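Local coordinates for Lmo2241 protein (PDB 4HAM) that probably binds DNA through a GntR-type winged helix-turn-helix domain and so regulates transcription, at residues K29-E34 with G129-G134; I69-K72 with T76-A79. All coordinates share one frame; numbering follows the deposited sequence.

Interaction 1: K29-E34 with G129-G134; sequences KGVLQE and GDVVEG
V31 and V131 have the nearest CA atoms across the two segments, 6.3 Å apart, and neither segment is helix or strand there. No direct hydrogen bond joins them. A water bridges instead: it donates to the carbonyl O of K29 and accepts from the backbone N of V131, 3.2 Å from each. Helix 15-29 stops in a Schellman motif, where G30 takes positive phi (84°), a conformation that favours glycine.

Among the side chains, CG2 of V31 meets CG2 of V131 at 3.9 Å, methyl against methyl, although the CB of V31 points away from the other segment and that of V131 toward it. The CG1 branch of V131 lies 4.2 Å from the carbonyl O of G30. Farther along, Q33 and E133 pass in opposite directions, with OE1 of Q33 3.5 Å from OE1 of E133, two acceptors and so no bond as modelled, and the amide and carboxylate planes 75° apart. E133 is poorly ordered and the tail touches crystal neighbours, so its position may owe something to packing.

Only 183 Å² is buried in all, at the surface, where the tail after helix 112-127 runs beside the turn between helix 15-29 and strand 37-38. Close by, K29 NZ forms a salt bridge with E25 and a hydrogen bond to I126 O, linking the ends of helices 15-29 and 112-127.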
loop_
_atom_site.group_PDB
_atom_site.type_symbol
_atom_site.label_atom_id
_atom_site.label_comp_id
_atom_site.label_asym_id
_atom_site.label_seq_id
_atom_site.Cartn_x
_atom_site.Cartn_y
_atom_site.Cartn_z
ATOM N N LYS A 29 9.157 -0.856 -17.852
ATOM C CA LYS A 29 10.467 -0.489 -18.383
ATOM C C LYS A 29 10.615 -0.695 -19.881
ATOM O O LYS A 29 11.540 -0.159 -20.486
ATOM C CB LYS A 29 11.575 -1.307 -17.717
ATOM C CG LYS A 29 11.830 -0.972 -16.259
ATOM C CD LYS A 29 12.944 -1.850 -15.706
ATOM C CE LYS A 29 12.857 -1.967 -14.183
ATOM N NZ LYS A 29 12.819 -0.634 -13.524
ATOM N N GLY A 30 9.742 -1.504 -20.471
ATOM C CA GLY A 30 9.908 -1.859 -21.875
ATOM C C GLY A 30 10.869 -3.022 -22.077
ATOM O O GLY A 30 11.177 -3.398 -23.208
ATOM N N VAL A 31 11.331 -3.612 -20.978
ATOM C CA VAL A 31 12.184 -4.786 -21.062
ATOM C C VAL A 31 11.347 -5.939 -21.575
ATOM O O VAL A 31 11.831 -6.773 -22.346
ATOM C CB VAL A 31 12.813 -5.145 -19.698
ATOM C CG1 VAL A 31 13.366 -6.562 -19.708
ATOM C CG2 VAL A 31 13.897 -4.129 -19.344
ATOM N N LEU A 32 10.090 -5.978 -21.135
ATOM C CA LEU A 32 9.083 -6.877 -21.707
ATOM C C LEU A 32 8.106 -6.053 -22.552
ATOM O O LEU A 32 7.619 -5.007 -22.118
ATOM C CB LEU A 32 8.346 -7.634 -20.601
ATOM C CG LEU A 32 9.153 -8.710 -19.871
ATOM C CD1 LEU A 32 8.420 -9.205 -18.606
ATOM C CD2 LEU A 32 9.422 -9.864 -20.826
ATOM N N GLN A 33 7.837 -6.517 -23.768
ATOM C CA GLN A 33 6.987 -5.781 -24.700
ATOM C C GLN A 33 5.707 -6.565 -24.954
ATOM O O GLN A 33 5.698 -7.775 -24.813
ATOM C CB GLN A 33 7.715 -5.606 -26.031
ATOM C CG GLN A 33 8.987 -4.778 -25.954
ATOM C CD GLN A 33 9.681 -4.673 -27.297
ATOM O OE1 GLN A 33 10.140 -5.676 -27.857
ATOM N NE2 GLN A 33 9.750 -3.457 -27.832
ATOM N N GLU A 34 4.648 -5.862 -25.349
ATOM C CA GLU A 34 3.389 -6.493 -25.734
ATOM C C GLU A 34 3.668 -7.630 -26.712
ATOM O O GLU A 34 4.469 -7.474 -27.637
ATOM C CB GLU A 34 2.447 -5.457 -26.366
ATOM C CG GLU A 34 1.109 -6.019 -26.843
ATOM C CD GLU A 34 0.171 -4.952 -27.401
ATOM O OE1 GLU A 34 -0.730 -5.305 -28.199
ATOM O OE2 GLU A 34 0.327 -3.766 -27.039
ATOM N N GLY A 129 16.076 2.678 -17.258
ATOM C CA GLY A 129 16.819 3.272 -18.350
ATOM C C GLY A 129 16.056 3.193 -19.659
ATOM O O GLY A 129 14.927 3.664 -19.765
ATOM N N ASP A 130 16.674 2.591 -20.665
ATOM C CA ASP A 130 16.058 2.513 -21.983
ATOM C C ASP A 130 16.501 1.242 -22.697
ATOM O O ASP A 130 17.672 0.895 -22.681
ATOM C CB ASP A 130 16.438 3.748 -22.810
ATOM C CG ASP A 130 15.872 3.714 -24.220
ATOM O OD1 ASP A 130 14.645 3.520 -24.376
ATOM O OD2 ASP A 130 16.653 3.899 -25.182
ATOM N N VAL A 131 15.548 0.554 -23.318
ATOM C CA VAL A 131 15.838 -0.654 -24.083
ATOM C C VAL A 131 15.394 -0.497 -25.533
ATOM O O VAL A 131 14.264 -0.102 -25.795
ATOM C CB VAL A 131 15.133 -1.875 -23.481
ATOM C CG1 VAL A 131 15.212 -3.049 -24.435
ATOM C CG2 VAL A 131 15.755 -2.221 -22.150
ATOM N N VAL A 132 16.294 -0.786 -26.471
ATOM C CA VAL A 132 15.974 -0.705 -27.891
ATOM C C VAL A 132 16.431 -1.961 -28.613
ATOM O O VAL A 132 17.089 -2.823 -28.031
ATOM C CB VAL A 132 16.665 0.497 -28.574
ATOM C CG1 VAL A 132 15.770 1.100 -29.660
ATOM C CG2 VAL A 132 17.016 1.544 -27.560
ATOM N N GLU A 133 16.074 -2.047 -29.892
ATOM C CA GLU A 133 16.524 -3.116 -30.769
ATOM C C GLU A 133 16.845 -2.554 -32.152
ATOM O O GLU A 133 15.975 -2.004 -32.824
ATOM C CB GLU A 133 15.461 -4.212 -30.857
ATOM C CG GLU A 133 15.583 -5.253 -29.759
ATOM C CD GLU A 133 14.316 -5.424 -28.949
ATOM O OE1 GLU A 133 13.217 -5.274 -29.523
ATOM O OE2 GLU A 133 14.424 -5.709 -27.737
ATOM N N GLY A 134 18.103 -2.686 -32.565
ATOM C CA GLY A 134 18.538 -2.184 -33.855
ATOM C C GLY A 134 18.786 -0.688 -33.846
ATOM O O GLY A 134 19.317 -0.143 -32.878
HETATM O O HOH W 1 12.454 1.386 -23.124
#

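Interaction 2: I69-K72 with T76-A79; sequences ITVK and TFIA
I69 and F77 form an antiparallel hydrogen-bonded pair, and both of its bonds are well formed. I69 N donates to F77 O over 2.8 Å, with 157° at the hydrogen, and F77 N returns the bond to I69 O over 2.9 Å, the donor lying in the carbonyl plane. The next pair, T70 with T76, is non-hydrogen-bonded, and its CA atoms come within 4.4 Å. The strand segments run at 145° to one another, well short of exactly antiparallel.

The side chain of F77 can be followed outward. Its CB packs against CG2 of I69 at 4.0 Å. With chi1 at -55°, CG is anti to the carbonyl carbon, which turns the ring toward strand 69-71. CD2 then lies 4.0 Å from I69 O, and CE2 reaches CG2 of V71 at 4.1 Å; the valine methyl approaches the ring obliquely. One aromatic side chain thus spans two alternate residues of the neighbouring strand, I69 and V71. I69 also touches A79, CB to CB.

T70 and T76 occupy the other face of the sheet. A shared water is hydrogen-bonded to T76 OG1 at 3.0 Å; in the conformer of T70 described here it lies 3.2 Å from T70 OG1. That half of the bridge, and the bond of T70 OG1 to E63 on helix 52-64, hold for this conformer alone. T76 packs on Y59 of the same helix, so this face turns toward the helical part of the domain.

Strand 75-78 continues the sheet to strand 37-38, through backbone bonds of T76 with I38. A two-stranded hairpin following helix 52-64, with a third short strand alongside, is characteristic of the wing of a GntR-type winged helix-turn-helix domain.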
loop_
_atom_site.group_PDB
_atom_site.type_symbol
_atom_site.label_atom_id
_atom_site.label_comp_id
_atom_site.label_asym_id
_atom_site.label_seq_id
_atom_site.Cartn_x
_atom_site.Cartn_y
_atom_site.Cartn_z
ATOM N N ILE A 69 -1.084 -13.129 -20.877
ATOM C CA ILE A 69 -2.154 -13.934 -21.455
ATOM C C ILE A 69 -1.606 -15.327 -21.762
ATOM O O ILE A 69 -0.508 -15.470 -22.288
ATOM C CB ILE A 69 -2.724 -13.271 -22.748
ATOM C CG1 ILE A 69 -3.859 -14.106 -23.341
ATOM C CG2 ILE A 69 -1.622 -13.030 -23.783
ATOM C CD1 ILE A 69 -5.135 -14.063 -22.530
ATOM N N THR A 70 -2.369 -16.361 -21.425
ATOM C CA THR A 70 -1.939 -17.727 -21.693
ATOM C C THR A 70 -2.742 -18.323 -22.841
ATOM O O THR A 70 -3.971 -18.284 -22.838
ATOM C CB THR A 70 -2.069 -18.625 -20.440
ATOM O OG1 THR A 70 -1.190 -18.142 -19.419
ATOM C CG2 THR A 70 -1.699 -20.067 -20.763
ATOM N N VAL A 71 -2.041 -18.865 -23.829
ATOM C CA VAL A 71 -2.691 -19.475 -24.974
ATOM C C VAL A 71 -2.348 -20.956 -24.966
ATOM O O VAL A 71 -1.185 -21.330 -25.137
ATOM C CB VAL A 71 -2.229 -18.836 -26.295
ATOM C CG1 VAL A 71 -2.962 -19.481 -27.475
ATOM C CG2 VAL A 71 -2.475 -17.334 -26.262
ATOM N N LYS A 72 -3.364 -21.792 -24.786
ATOM C CA LYS A 72 -3.155 -23.224 -24.583
ATOM C C LYS A 72 -2.330 -23.857 -25.692
ATOM O O LYS A 72 -2.652 -23.722 -26.881
ATOM C CB LYS A 72 -4.479 -23.955 -24.441
ATOM C CG LYS A 72 -4.328 -25.447 -24.133
ATOM C CD LYS A 72 -5.683 -26.116 -24.144
ATOM C CE LYS A 72 -5.582 -27.623 -24.267
ATOM N NZ LYS A 72 -6.925 -28.216 -24.561
ATOM N N THR A 76 2.901 -18.441 -22.932
ATOM C CA THR A 76 2.417 -17.312 -22.151
ATOM C C THR A 76 3.080 -16.052 -22.693
ATOM O O THR A 76 4.287 -16.038 -22.926
ATOM C CB THR A 76 2.758 -17.494 -20.656
ATOM O OG1 THR A 76 2.175 -18.716 -20.188
ATOM C CG2 THR A 76 2.226 -16.324 -19.825
ATOM N N PHE A 77 2.286 -15.003 -22.896
ATOM C CA PHE A 77 2.752 -13.804 -23.592
ATOM C C PHE A 77 2.385 -12.568 -22.798
ATOM O O PHE A 77 1.439 -12.595 -22.012
ATOM C CB PHE A 77 2.097 -13.704 -24.971
ATOM C CG PHE A 77 2.299 -14.924 -25.819
ATOM C CD1 PHE A 77 3.424 -15.041 -26.630
ATOM C CD2 PHE A 77 1.391 -15.973 -25.771
ATOM C CE1 PHE A 77 3.627 -16.177 -27.399
ATOM C CE2 PHE A 77 1.580 -17.111 -26.541
ATOM C CZ PHE A 77 2.698 -17.220 -27.351
ATOM N N ILE A 78 3.117 -11.478 -23.011
ATOM C CA ILE A 78 2.711 -10.203 -22.441
ATOM C C ILE A 78 1.449 -9.713 -23.168
ATOM O O ILE A 78 1.387 -9.711 -24.395
ATOM C CB ILE A 78 3.832 -9.148 -22.538
ATOM C CG1 ILE A 78 5.082 -9.634 -21.798
ATOM C CG2 ILE A 78 3.356 -7.800 -22.000
ATOM C CD1 ILE A 78 4.842 -10.055 -20.333
ATOM N N ALA A 79 0.437 -9.313 -22.406
ATOM C CA ALA A 79 -0.860 -8.956 -22.989
ATOM C C ALA A 79 -0.850 -7.574 -23.620
ATOM O O ALA A 79 0.103 -6.818 -23.451
ATOM C CB ALA A 79 -1.951 -9.049 -21.921
HETATM O O HOH W 2 0.855 -20.018 -17.786
#

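Overall arrangement
Interaction 2 is nested within the long loop that interaction 1 closes: the hairpin pairs residues six to eight apart, whereas the tail returns to 29-34 across 95 residues. Their centres lie about 19 Å apart, yet the two meet where 29-34 packs on I78 and A79. L32 CB packs 4.0 Å from I78 CG1, and Q33 O lies 3.2 Å from I78 CB, which places 29-34 beside the end of strand 75-78. Interaction 2 belongs to the compact winged-helix fold; in interaction 1 the C-terminal tail lies on its surface, perhaps aided by crystal packing. Glycerol, probably from crystallisation, lies about 5 Å from the side chain of Q33 and about 6 Å from that of F77.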